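Local coordinates for putative membrane transport protein (Vibrio parahaemolyticus RIMD 2210633, PDB 3CK6), which probably takes up zinc ions across the inner membrane as a zinc:proton symporter of the CorA family, through its homopentameric assembly, at residues H32-E37 / R44-D49; P67-H70 / N76-L79; I100-G105 / E201-T206; K129-K132 / S136-N139. The protein carries 1 engineered substitution. One frame throughout, in Å; residues are numbered along the deposited sequence.

How the interactions relate
From the N terminus, interaction 1 closes first, a short connection between strand 32-37 and the helix that follows it. Interaction 2 comes next as a beta hairpin at the edge of the same sheet. Strands 77-83 and 96-103 are neighbours in that sheet, joining interaction 2 to interaction 3 through backbone bonds such as Leu79 N to Ile100 O. Interaction 3 spans almost a hundred residues, and interaction 4 is nested inside its loop. Leu138, in segment 136-139, packs on Phe77, Leu79, Ile100 and Leu204, while Leu137 meets Trp33, so helix 134-161 reaches the segments of all three other interactions.

Interaction 1 of 4, residues H32-E37 / R44-D49; sequences HWYHCE and RGWLED. Engineered in segment 44-49: Gly45 (natural residue Ser).
Trp46, on helix 43-49, reaches strand 32-37 with the far rim of its six-membered ring and touches two side chains there, Tyr34 and Cys36. The contact between the rings is the main one. Trp46 CH2 lies 3.9 Å from Tyr34 CG, and the neighbouring Trp46 CZ2 is 4.0 Å from Tyr34 CD1. Trp46 CZ2 lies over one face of the Tyr34 ring, while Tyr34 CG sits near the indole plane at its rim. With the planes 59° apart and the centroids separated by 5.5 Å, the pair is oblique, neither a parallel stack nor a T-shaped one. Because Trp46 carries CG anti to its backbone N (chi1 -177°), the indole extends from the helix toward the strand.

The second interaction is of the sulfur-aromatic kind. Cys36 SG approaches Trp46 CZ3 at 4.2 Å and sits 5.0 Å from the centroid of the six-membered ring, again obliquely. Tyr34 and Cys36, two positions apart on the strand, both direct their side chains to the helix and meet adjoining parts of the indole rim.

Polar ends are satisfied elsewhere: Trp46 NE1 donates to Glu26 O, and Tyr34 OH is hydrogen-bonded to Gln29 N. These bonds tie both rings to the chain just before the strand, while His10 stacks on Tyr34 and Phe6 meets the indole.

Along the helix surface, Arg44 NH2 forms a salt bridge with Glu48 OE1 at 3.1 Å, one turn on, and a second with Asp58. Through the buried Trp46, helix 43-49 is joined to the mixed sheet of the CorA-family cytoplasmic domain.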
loop_
_atom_site.group_PDB
_atom_site.type_symbol
_atom_site.label_atom_id
_atom_site.label_comp_id
_atom_site.label_asym_id
_atom_site.label_seq_id
_atom_site.Cartn_x
_atom_site.Cartn_y
_atom_site.Cartn_z
ATOM N N HIS E 32 24.719 18.202 -28.126
ATOM C CA HIS E 32 25.744 18.753 -27.250
ATOM C C HIS E 32 25.358 18.541 -25.796
ATOM O O HIS E 32 24.163 18.504 -25.445
ATOM C CB HIS E 32 25.940 20.254 -27.502
ATOM C CG HIS E 32 26.643 20.590 -28.789
ATOM N ND1 HIS E 32 26.355 19.977 -29.992
ATOM C CD2 HIS E 32 27.600 21.507 -29.060
ATOM C CE1 HIS E 32 27.115 20.492 -30.942
ATOM N NE2 HIS E 32 27.890 21.415 -30.399
ATOM N N TRP E 33 26.390 18.418 -24.955
ATOM C CA TRP E 33 26.240 18.371 -23.509
ATOM C C TRP E 33 26.887 19.617 -22.901
ATOM O O TRP E 33 28.023 19.957 -23.231
ATOM C CB TRP E 33 26.881 17.111 -22.934
ATOM C CG TRP E 33 26.886 17.043 -21.429
ATOM C CD1 TRP E 33 25.874 17.426 -20.571
ATOM C CD2 TRP E 33 27.943 16.537 -20.602
ATOM N NE1 TRP E 33 26.252 17.181 -19.266
ATOM C CE2 TRP E 33 27.505 16.628 -19.260
ATOM C CE3 TRP E 33 29.211 15.981 -20.870
ATOM C CZ2 TRP E 33 28.308 16.224 -18.171
ATOM C CZ3 TRP E 33 30.011 15.564 -19.776
ATOM C CH2 TRP E 33 29.547 15.684 -18.452
ATOM N N TYR E 34 26.130 20.304 -22.055
ATOM C CA TYR E 34 26.574 21.490 -21.346
ATOM C C TYR E 34 26.495 21.166 -19.852
ATOM O O TYR E 34 25.411 20.913 -19.324
ATOM C CB TYR E 34 25.667 22.679 -21.676
ATOM C CG TYR E 34 25.536 22.931 -23.167
ATOM C CD1 TYR E 34 26.399 23.822 -23.821
ATOM C CD2 TYR E 34 24.592 22.246 -23.933
ATOM C CE1 TYR E 34 26.315 24.034 -25.198
ATOM C CE2 TYR E 34 24.510 22.450 -25.311
ATOM C CZ TYR E 34 25.364 23.357 -25.929
ATOM O OH TYR E 34 25.282 23.539 -27.304
ATOM N N HIS E 35 27.637 21.151 -19.174
ATOM C CA HIS E 35 27.658 20.934 -17.731
ATOM C C HIS E 35 27.894 22.291 -17.071
ATOM O O HIS E 35 28.871 22.969 -17.415
ATOM C CB HIS E 35 28.785 19.966 -17.366
ATOM C CG HIS E 35 28.734 19.491 -15.954
ATOM N ND1 HIS E 35 27.603 18.939 -15.401
ATOM C CD2 HIS E 35 29.689 19.449 -14.993
ATOM C CE1 HIS E 35 27.854 18.599 -14.147
ATOM N NE2 HIS E 35 29.112 18.896 -13.877
ATOM N N CYS E 36 27.000 22.690 -16.161
ATOM C CA CYS E 36 26.964 24.075 -15.641
ATOM C C CYS E 36 26.897 24.207 -14.113
ATOM O O CYS E 36 26.428 23.303 -13.425
ATOM C CB CYS E 36 25.775 24.843 -16.215
ATOM S SG CYS E 36 25.639 24.717 -18.013
ATOM N N GLU E 37 27.366 25.359 -13.625
ATOM C CA GLU E 37 27.220 25.767 -12.228
ATOM C C GLU E 37 25.814 26.333 -11.998
ATOM O O GLU E 37 25.450 27.360 -12.553
ATOM C CB GLU E 37 28.283 26.808 -11.848
ATOM C CG GLU E 37 29.742 26.328 -11.970
ATOM C CD GLU E 37 30.223 25.477 -10.793
ATOM O OE1 GLU E 37 29.375 24.875 -10.093
ATOM O OE2 GLU E 37 31.458 25.411 -10.570
ATOM N N ARG E 44 20.786 31.579 -15.423
ATOM C CA ARG E 44 19.399 31.880 -15.755
ATOM C C ARG E 44 19.268 32.651 -17.076
ATOM O O ARG E 44 18.380 32.359 -17.884
ATOM C CB ARG E 44 18.708 32.674 -14.635
ATOM C CG ARG E 44 17.309 33.144 -15.022
ATOM C CD ARG E 44 16.634 33.889 -13.884
ATOM N NE ARG E 44 16.293 33.009 -12.772
ATOM C CZ ARG E 44 15.173 32.291 -12.685
ATOM N NH1 ARG E 44 14.962 31.541 -11.603
ATOM N NH2 ARG E 44 14.268 32.322 -13.675
ATOM N N GLY E 45 20.128 33.651 -17.276
ATOM C CA GLY E 45 20.072 34.480 -18.483
ATOM C C GLY E 45 20.319 33.654 -19.729
ATOM O O GLY E 45 19.598 33.771 -20.738
ATOM N N TRP E 46 21.344 32.810 -19.654
ATOM C CA TRP E 46 21.681 31.905 -20.741
ATOM C C TRP E 46 20.517 30.980 -21.098
ATOM O O TRP E 46 20.160 30.854 -22.271
ATOM C CB TRP E 46 22.914 31.099 -20.359
ATOM C CG TRP E 46 23.420 30.191 -21.405
ATOM C CD1 TRP E 46 24.037 30.537 -22.578
ATOM C CD2 TRP E 46 23.389 28.763 -21.371
ATOM N NE1 TRP E 46 24.377 29.400 -23.283
ATOM C CE2 TRP E 46 23.988 28.300 -22.567
ATOM C CE3 TRP E 46 22.901 27.826 -20.449
ATOM C CZ2 TRP E 46 24.137 26.946 -22.847
ATOM C CZ3 TRP E 46 23.038 26.474 -20.735
ATOM C CH2 TRP E 46 23.641 26.051 -21.943
ATOM N N LEU E 47 19.918 30.362 -20.081
ATOM C CA LEU E 47 18.787 29.436 -20.285
ATOM C C LEU E 47 17.585 30.128 -20.946
ATOM O O LEU E 47 16.997 29.610 -21.907
ATOM C CB LEU E 47 18.382 28.793 -18.948
ATOM C CG LEU E 47 19.370 27.757 -18.387
ATOM C CD1 LEU E 47 19.018 27.378 -16.973
ATOM C CD2 LEU E 47 19.433 26.504 -19.263
ATOM N N GLU E 48 17.249 31.315 -20.442
ATOM C CA GLU E 48 16.153 32.104 -21.009
ATOM C C GLU E 48 16.466 32.657 -22.402
ATOM O O GLU E 48 15.601 32.630 -23.283
ATOM C CB GLU E 48 15.693 33.194 -20.037
ATOM C CG GLU E 48 14.993 32.581 -18.821
ATOM C CD GLU E 48 14.616 33.593 -17.741
ATOM O OE1 GLU E 48 14.165 33.142 -16.665
ATOM O OE2 GLU E 48 14.772 34.810 -17.956
ATOM N N ASP E 49 17.700 33.116 -22.614
ATOM C CA ASP E 49 18.140 33.532 -23.952
ATOM C C ASP E 49 17.960 32.404 -24.971
ATOM O O ASP E 49 17.676 32.656 -26.144
ATOM C CB ASP E 49 19.613 33.973 -23.934
ATOM C CG ASP E 49 19.811 35.413 -23.438
ATOM O OD1 ASP E 49 18.831 36.190 -23.267
ATOM O OD2 ASP E 49 20.985 35.769 -23.215
#

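Interaction 2 of 4, residues P67-H70 / N76-L79; sequences PSFH and NFML
His70 and Met78 face each other as an antiparallel hydrogen-bonded pair and satisfy one another's backbone: His70 N donates to Met78 O at 2.8 Å, and Met78 N returns a bond to His70 O at 2.9 Å. The next pair, Phe69 with Leu79, is non-hydrogen-bonded; Leu79 CA approaches Ser68 O at 3.5 Å in a weaker CA-H...O contact. Beyond these segments, the backbone of Ser68 pairs with Ile80, and Phe77 and Leu79 bond to Tyr102 and Ile100 of strand 96-103; Asn76 OD1 accepts from Gln104 N.

His70 NE2 finds its acceptor in the same strand, Ser68 OG (2.9 Å), which lies 31° out of the imidazole plane. That hydroxyl is also bonded to Arg66 O and to Asn217 of a neighbouring subunit, whose Phe214 meets the His70 ring.

Beside His70, the selenomethionine Met78 runs in the same direction, its CB 4.0 Å from His70 CB. On the other face, with Leu79, the Phe69 ring swings across to Phe77, placing CE1 3.5 Å from Phe77 CG and over one face of that ring. Strands 68-71 and 77-83 form an antiparallel beta hairpin, whose first, outermost strand helps to build the pentamer interface.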
loop_
_atom_site.group_PDB
_atom_site.type_symbol
_atom_site.label_atom_id
_atom_site.label_comp_id
_atom_site.label_asym_id
_atom_site.label_seq_id
_atom_site.Cartn_x
_atom_site.Cartn_y
_atom_site.Cartn_z
ATOM N N PRO E 67 14.347 14.276 -6.192
ATOM C CA PRO E 67 14.475 13.537 -7.456
ATOM C C PRO E 67 13.120 13.316 -8.131
ATOM O O PRO E 67 12.125 12.958 -7.482
ATOM C CB PRO E 67 15.090 12.199 -7.037
ATOM C CG PRO E 67 15.857 12.542 -5.754
ATOM C CD PRO E 67 14.988 13.574 -5.062
ATOM N N SER E 68 13.094 13.531 -9.441
ATOM C CA SER E 68 11.854 13.496 -10.176
ATOM C C SER E 68 12.109 13.574 -11.668
ATOM O O SER E 68 13.176 14.014 -12.128
ATOM C CB SER E 68 10.936 14.659 -9.759
ATOM O OG SER E 68 11.669 15.873 -9.658
ATOM N N PHE E 69 11.089 13.186 -12.408
ATOM C CA PHE E 69 11.102 13.271 -13.850
ATOM C C PHE E 69 9.904 14.111 -14.289
ATOM O O PHE E 69 8.793 13.935 -13.784
ATOM C CB PHE E 69 11.043 11.871 -14.472
ATOM C CG PHE E 69 10.824 11.885 -15.985
ATOM C CD1 PHE E 69 11.907 12.054 -16.865
ATOM C CD2 PHE E 69 9.556 11.750 -16.507
ATOM C CE1 PHE E 69 11.722 12.095 -18.252
ATOM C CE2 PHE E 69 9.353 11.785 -17.907
ATOM C CZ PHE E 69 10.449 11.958 -18.778
ATOM N N HIS E 70 10.136 15.008 -15.246
ATOM C CA HIS E 70 9.137 15.964 -15.686
ATOM C C HIS E 70 9.141 15.952 -17.209
ATOM O O HIS E 70 10.048 16.511 -17.816
ATOM C CB HIS E 70 9.509 17.373 -15.209
ATOM C CG HIS E 70 9.660 17.497 -13.719
ATOM N ND1 HIS E 70 8.612 17.841 -12.894
ATOM C CD2 HIS E 70 10.734 17.328 -12.911
ATOM C CE1 HIS E 70 9.027 17.867 -11.636
ATOM N NE2 HIS E 70 10.311 17.556 -11.618
ATOM N N ASN E 76 11.272 17.267 -24.933
ATOM C CA ASN E 76 12.038 17.797 -23.803
ATOM C C ASN E 76 11.596 17.204 -22.481
ATOM O O ASN E 76 10.443 16.763 -22.318
ATOM C CB ASN E 76 11.937 19.338 -23.719
ATOM C CG ASN E 76 12.261 20.016 -25.054
ATOM O OD1 ASN E 76 13.096 19.537 -25.811
ATOM N ND2 ASN E 76 11.588 21.119 -25.341
ATOM N N PHE E 77 12.528 17.185 -21.546
ATOM C CA PHE E 77 12.192 16.798 -20.180
ATOM C C PHE E 77 13.172 17.371 -19.189
ATOM O O PHE E 77 14.248 17.868 -19.570
ATOM C CB PHE E 77 12.071 15.258 -20.027
ATOM C CG PHE E 77 13.359 14.488 -20.229
ATOM C CD1 PHE E 77 14.355 14.463 -19.240
ATOM C CD2 PHE E 77 13.535 13.710 -21.376
ATOM C CE1 PHE E 77 15.546 13.704 -19.420
ATOM C CE2 PHE E 77 14.713 12.947 -21.562
ATOM C CZ PHE E 77 15.715 12.942 -20.602
HETATM N N MSE E 78 12.785 17.308 -17.916
HETATM C CA MSE E 78 13.717 17.572 -16.810
HETATM C C MSE E 78 13.842 16.322 -15.987
HETATM O O MSE E 78 12.834 15.699 -15.666
HETATM C CB MSE E 78 13.213 18.697 -15.906
HETATM C CG MSE E 78 14.183 19.074 -14.747
HETATM SE SE MSE E 78 13.429 20.588 -13.716
HETATM C CE MSE E 78 13.360 21.858 -15.080
ATOM N N LEU E 79 15.076 15.988 -15.622
ATOM C CA LEU E 79 15.365 14.899 -14.701
ATOM C C LEU E 79 16.244 15.395 -13.554
ATOM O O LEU E 79 17.336 15.939 -13.756
ATOM C CB LEU E 79 16.087 13.750 -15.415
ATOM C CG LEU E 79 16.394 12.507 -14.588
ATOM C CD1 LEU E 79 15.108 11.783 -14.141
ATOM C CD2 LEU E 79 17.287 11.582 -15.405
#

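Interaction 3 of 4, residues I100-G105 / E201-T206; sequences ILYFQG and ESELVT
The short helix 203-206, entered through an N-cap at Ser202, packs against strand 96-103 of the central sheet at Tyr102. Ser202 OG accepts a capping bond from Leu204 N at 3.3 Å, while Ser202 O takes both Val205 N and Thr206 N, which closes the short turn.

From that turn two consecutive side chains embrace the tyrosine. Leu204 sets CD1 squarely over the middle of the ring, 3.7 Å from the Tyr102 centroid and only 6° off the ring normal, a CH-pi contact. Its other methyl group, Leu204 CD2, lies near the phenol oxygen. Glu203 arrives at the ring's edge instead: Tyr102 OH donates to Glu203 OE2 at 2.6 Å, approaching from above the carboxylate plane, and ring and carboxylate planes are 80° apart. A Tyr102 chi1 of 179° sends the phenol outward from the strand to the helix. Phe77 of the adjacent strand meets the same ring.

The chemistry divides the tyrosine between a buried apolar face and a hydroxyl bonded to the carboxylate of the exposed Glu203. This short bond fixes the hydroxyl's direction, and the negative charge probably makes the phenol less prone to ionise.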
loop_
_atom_site.group_PDB
_atom_site.type_symbol
_atom_site.label_atom_id
_atom_site.label_comp_id
_atom_site.label_asym_id
_atom_site.label_seq_id
_atom_site.Cartn_x
_atom_site.Cartn_y
_atom_site.Cartn_z
ATOM N N ILE E 100 18.957 18.080 -14.509
ATOM C CA ILE E 100 19.269 17.863 -15.894
ATOM C C ILE E 100 18.063 18.219 -16.755
ATOM O O ILE E 100 16.943 17.760 -16.495
ATOM C CB ILE E 100 19.630 16.361 -16.145
ATOM C CG1 ILE E 100 20.855 15.939 -15.331
ATOM C CG2 ILE E 100 19.753 16.064 -17.675
ATOM C CD1 ILE E 100 21.160 14.477 -15.499
ATOM N N LEU E 101 18.320 19.004 -17.796
ATOM C CA LEU E 101 17.326 19.351 -18.796
ATOM C C LEU E 101 17.707 18.676 -20.091
ATOM O O LEU E 101 18.851 18.778 -20.523
ATOM C CB LEU E 101 17.347 20.881 -18.998
ATOM C CG LEU E 101 16.149 21.691 -19.487
ATOM C CD1 LEU E 101 14.963 21.571 -18.541
ATOM C CD2 LEU E 101 16.545 23.173 -19.631
ATOM N N TYR E 102 16.768 17.969 -20.723
ATOM C CA TYR E 102 16.939 17.578 -22.137
ATOM C C TYR E 102 16.031 18.510 -22.935
ATOM O O TYR E 102 14.823 18.499 -22.762
ATOM C CB TYR E 102 16.588 16.106 -22.360
ATOM C CG TYR E 102 16.717 15.583 -23.801
ATOM C CD1 TYR E 102 17.930 15.663 -24.496
ATOM C CD2 TYR E 102 15.651 14.962 -24.430
ATOM C CE1 TYR E 102 18.060 15.183 -25.809
ATOM C CE2 TYR E 102 15.772 14.441 -25.763
ATOM C CZ TYR E 102 16.988 14.560 -26.427
ATOM O OH TYR E 102 17.149 14.082 -27.707
ATOM N N PHE E 103 16.646 19.360 -23.752
ATOM C CA PHE E 103 15.987 20.526 -24.306
ATOM C C PHE E 103 16.518 20.765 -25.716
ATOM O O PHE E 103 17.726 20.843 -25.933
ATOM C CB PHE E 103 16.169 21.757 -23.403
ATOM C CG PHE E 103 15.433 22.998 -23.883
ATOM C CD1 PHE E 103 14.068 23.179 -23.611
ATOM C CD2 PHE E 103 16.097 23.976 -24.625
ATOM C CE1 PHE E 103 13.382 24.312 -24.056
ATOM C CE2 PHE E 103 15.424 25.120 -25.065
ATOM C CZ PHE E 103 14.060 25.288 -24.779
ATOM N N GLN E 104 15.595 20.834 -26.671
ATOM C CA GLN E 104 15.920 20.917 -28.111
ATOM C C GLN E 104 17.075 19.991 -28.503
ATOM O O GLN E 104 17.934 20.375 -29.297
ATOM C CB GLN E 104 16.248 22.354 -28.537
ATOM C CG GLN E 104 15.124 23.367 -28.368
ATOM C CD GLN E 104 15.590 24.828 -28.510
ATOM O OE1 GLN E 104 14.770 25.735 -28.534
ATOM N NE2 GLN E 104 16.906 25.050 -28.605
ATOM N N GLY E 105 17.108 18.781 -27.935
ATOM C CA GLY E 105 18.074 17.761 -28.349
ATOM C C GLY E 105 19.447 17.891 -27.682
ATOM O O GLY E 105 20.373 17.159 -28.024
ATOM N N GLU E 201 9.220 6.833 -22.767
ATOM C CA GLU E 201 9.535 6.416 -24.150
ATOM C C GLU E 201 10.405 7.454 -24.842
ATOM O O GLU E 201 10.334 7.612 -26.053
ATOM C CB GLU E 201 8.270 6.236 -24.991
ATOM C CG GLU E 201 7.077 5.732 -24.241
ATOM C CD GLU E 201 6.892 4.275 -24.424
ATOM O OE1 GLU E 201 7.649 3.491 -23.801
ATOM O OE2 GLU E 201 5.990 3.925 -25.201
ATOM N N SER E 202 11.201 8.176 -24.058
ATOM C CA SER E 202 12.172 9.118 -24.597
ATOM C C SER E 202 13.101 8.383 -25.532
ATOM O O SER E 202 13.492 7.246 -25.236
ATOM C CB SER E 202 13.015 9.734 -23.458
ATOM O OG SER E 202 14.053 10.550 -23.991
ATOM N N GLU E 203 13.460 9.039 -26.640
ATOM C CA GLU E 203 14.437 8.518 -27.601
ATOM C C GLU E 203 15.771 8.131 -26.925
ATOM O O GLU E 203 16.436 7.169 -27.333
ATOM C CB GLU E 203 14.656 9.521 -28.761
ATOM C CG GLU E 203 15.106 10.931 -28.282
ATOM C CD GLU E 203 14.818 12.068 -29.274
ATOM O OE1 GLU E 203 14.458 11.803 -30.444
ATOM O OE2 GLU E 203 14.958 13.243 -28.866
ATOM N N LEU E 204 16.123 8.850 -25.861
ATOM C CA LEU E 204 17.306 8.531 -25.086
ATOM C C LEU E 204 17.183 7.202 -24.343
ATOM O O LEU E 204 18.197 6.632 -23.954
ATOM C CB LEU E 204 17.612 9.650 -24.064
ATOM C CG LEU E 204 17.827 11.052 -24.651
ATOM C CD1 LEU E 204 18.207 12.009 -23.536
ATOM C CD2 LEU E 204 18.897 11.066 -25.739
ATOM N N VAL E 205 15.953 6.752 -24.101
ATOM C CA VAL E 205 15.698 5.499 -23.405
ATOM C C VAL E 205 15.448 4.369 -24.415
ATOM O O VAL E 205 15.992 3.276 -24.284
ATOM C CB VAL E 205 14.509 5.637 -22.418
ATOM C CG1 VAL E 205 14.049 4.244 -21.900
ATOM C CG2 VAL E 205 14.883 6.573 -21.230
ATOM N N THR E 206 14.647 4.643 -25.442
ATOM C CA THR E 206 14.291 3.598 -26.408
ATOM C C THR E 206 15.478 3.100 -27.239
ATOM O O THR E 206 15.450 1.986 -27.756
ATOM C CB THR E 206 13.122 4.002 -27.318
ATOM O OG1 THR E 206 13.520 5.097 -28.149
ATOM C CG2 THR E 206 11.903 4.365 -26.477
#

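Interaction 4 of 4, residues K129-K132 / S136-N139; sequences KGPK and SLLN
Segment 129-132 is irregular and segment 136-139 is helical: the loop between helices 116-126 and 134-161 folds back here on the N-terminal turn of the second helix, the one the chain is about to enter. The backbones come closest at Pro131 and Leu137, whose CA atoms are 5.2 Å apart. Ser133 OG, just ahead of the helix segment, is hydrogen-bonded to Ser136 N.

Pro131 carries most of the side-chain contact, with its ring turned to the helix. Its CB sits 3.5 Å from Leu137 N and equally 3.5 Å from Ser136 OG, while Pro131 CG rests 3.8 Å from Leu137 CD1. The proline thus lies against both the backbone and the leucine branch. The trans chi1 of Leu137 (173°) helps bring CD1 to Pro131 CG, the two side chains crossing at a slant. Ile121 of helix 116-126 packs on both Pro131 and Leu137, and Leu125 adds to the cover of the proline, so the loop closes over the preceding helix.

The polar link is indirect. Lys132 N stands 4.1 Å from Ser136 OG, too far for a direct bond. One water spans the gap: it accepts from Lys132 N at 3.0 Å and is hydrogen-bonded to Ser136 OG at 2.9 Å.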
loop_
_atom_site.group_PDB
_atom_site.type_symbol
_atom_site.label_atom_id
_atom_site.label_comp_id
_atom_site.label_asym_id
_atom_site.label_seq_id
_atom_site.Cartn_x
_atom_site.Cartn_y
_atom_site.Cartn_z
ATOM N N LYS E 129 37.553 8.058 -24.399
ATOM C CA LYS E 129 36.980 6.757 -24.063
ATOM C C LYS E 129 35.611 6.908 -23.391
ATOM O O LYS E 129 35.138 6.006 -22.692
ATOM C CB LYS E 129 37.939 5.984 -23.146
ATOM C CG LYS E 129 39.289 5.648 -23.762
ATOM C CD LYS E 129 40.405 5.604 -22.706
ATOM C CE LYS E 129 40.137 4.607 -21.557
ATOM N NZ LYS E 129 39.241 5.164 -20.486
ATOM N N GLY E 130 34.977 8.053 -23.597
ATOM C CA GLY E 130 33.701 8.334 -22.940
ATOM C C GLY E 130 32.499 7.805 -23.714
ATOM O O GLY E 130 32.660 7.106 -24.728
ATOM N N PRO E 131 31.278 8.126 -23.243
ATOM C CA PRO E 131 30.037 7.799 -23.970
ATOM C C PRO E 131 30.042 8.272 -25.428
ATOM O O PRO E 131 30.605 9.322 -25.752
ATOM C CB PRO E 131 28.951 8.550 -23.178
ATOM C CG PRO E 131 29.702 9.468 -22.207
ATOM C CD PRO E 131 31.001 8.791 -21.955
ATOM N N LYS E 132 29.369 7.523 -26.284
ATOM C CA LYS E 132 29.378 7.824 -27.712
ATOM C C LYS E 132 28.123 8.565 -28.193
ATOM O O LYS E 132 27.972 8.806 -29.391
ATOM C CB LYS E 132 29.605 6.539 -28.527
ATOM C CG LYS E 132 30.903 5.818 -28.192
ATOM C CD LYS E 132 31.489 5.167 -29.442
ATOM C CE LYS E 132 32.013 3.770 -29.160
ATOM N NZ LYS E 132 32.582 3.577 -27.791
ATOM N N SER E 136 23.767 7.424 -24.247
ATOM C CA SER E 136 24.753 6.729 -23.435
ATOM C C SER E 136 25.263 7.594 -22.289
ATOM O O SER E 136 25.457 7.096 -21.185
ATOM C CB SER E 136 25.914 6.227 -24.307
ATOM O OG SER E 136 26.934 5.650 -23.503
ATOM N N LEU E 137 25.476 8.884 -22.545
ATOM C CA LEU E 137 25.885 9.815 -21.502
ATOM C C LEU E 137 24.943 9.807 -20.301
ATOM O O LEU E 137 25.387 9.718 -19.148
ATOM C CB LEU E 137 26.006 11.233 -22.085
ATOM C CG LEU E 137 26.274 12.346 -21.060
ATOM C CD1 LEU E 137 27.626 12.118 -20.366
ATOM C CD2 LEU E 137 26.235 13.688 -21.736
ATOM N N LEU E 138 23.647 9.939 -20.564
ATOM C CA LEU E 138 22.669 10.045 -19.474
ATOM C C LEU E 138 22.600 8.730 -18.691
ATOM O O LEU E 138 22.496 8.725 -17.470
ATOM C CB LEU E 138 21.304 10.410 -20.047
ATOM C CG LEU E 138 20.133 10.477 -19.067
ATOM C CD1 LEU E 138 20.444 11.453 -17.944
ATOM C CD2 LEU E 138 18.838 10.855 -19.785
ATOM N N ASN E 139 22.672 7.614 -19.419
ATOM C CA ASN E 139 22.769 6.278 -18.814
ATOM C C ASN E 139 23.962 6.177 -17.875
ATOM O O ASN E 139 23.840 5.678 -16.752
ATOM C CB ASN E 139 22.848 5.236 -19.947
ATOM C CG ASN E 139 22.534 3.799 -19.484
ATOM O OD1 ASN E 139 22.295 2.937 -20.331
ATOM N ND2 ASN E 139 22.568 3.527 -18.159
HETATM O O HOH W 1 28.711 4.655 -25.513
#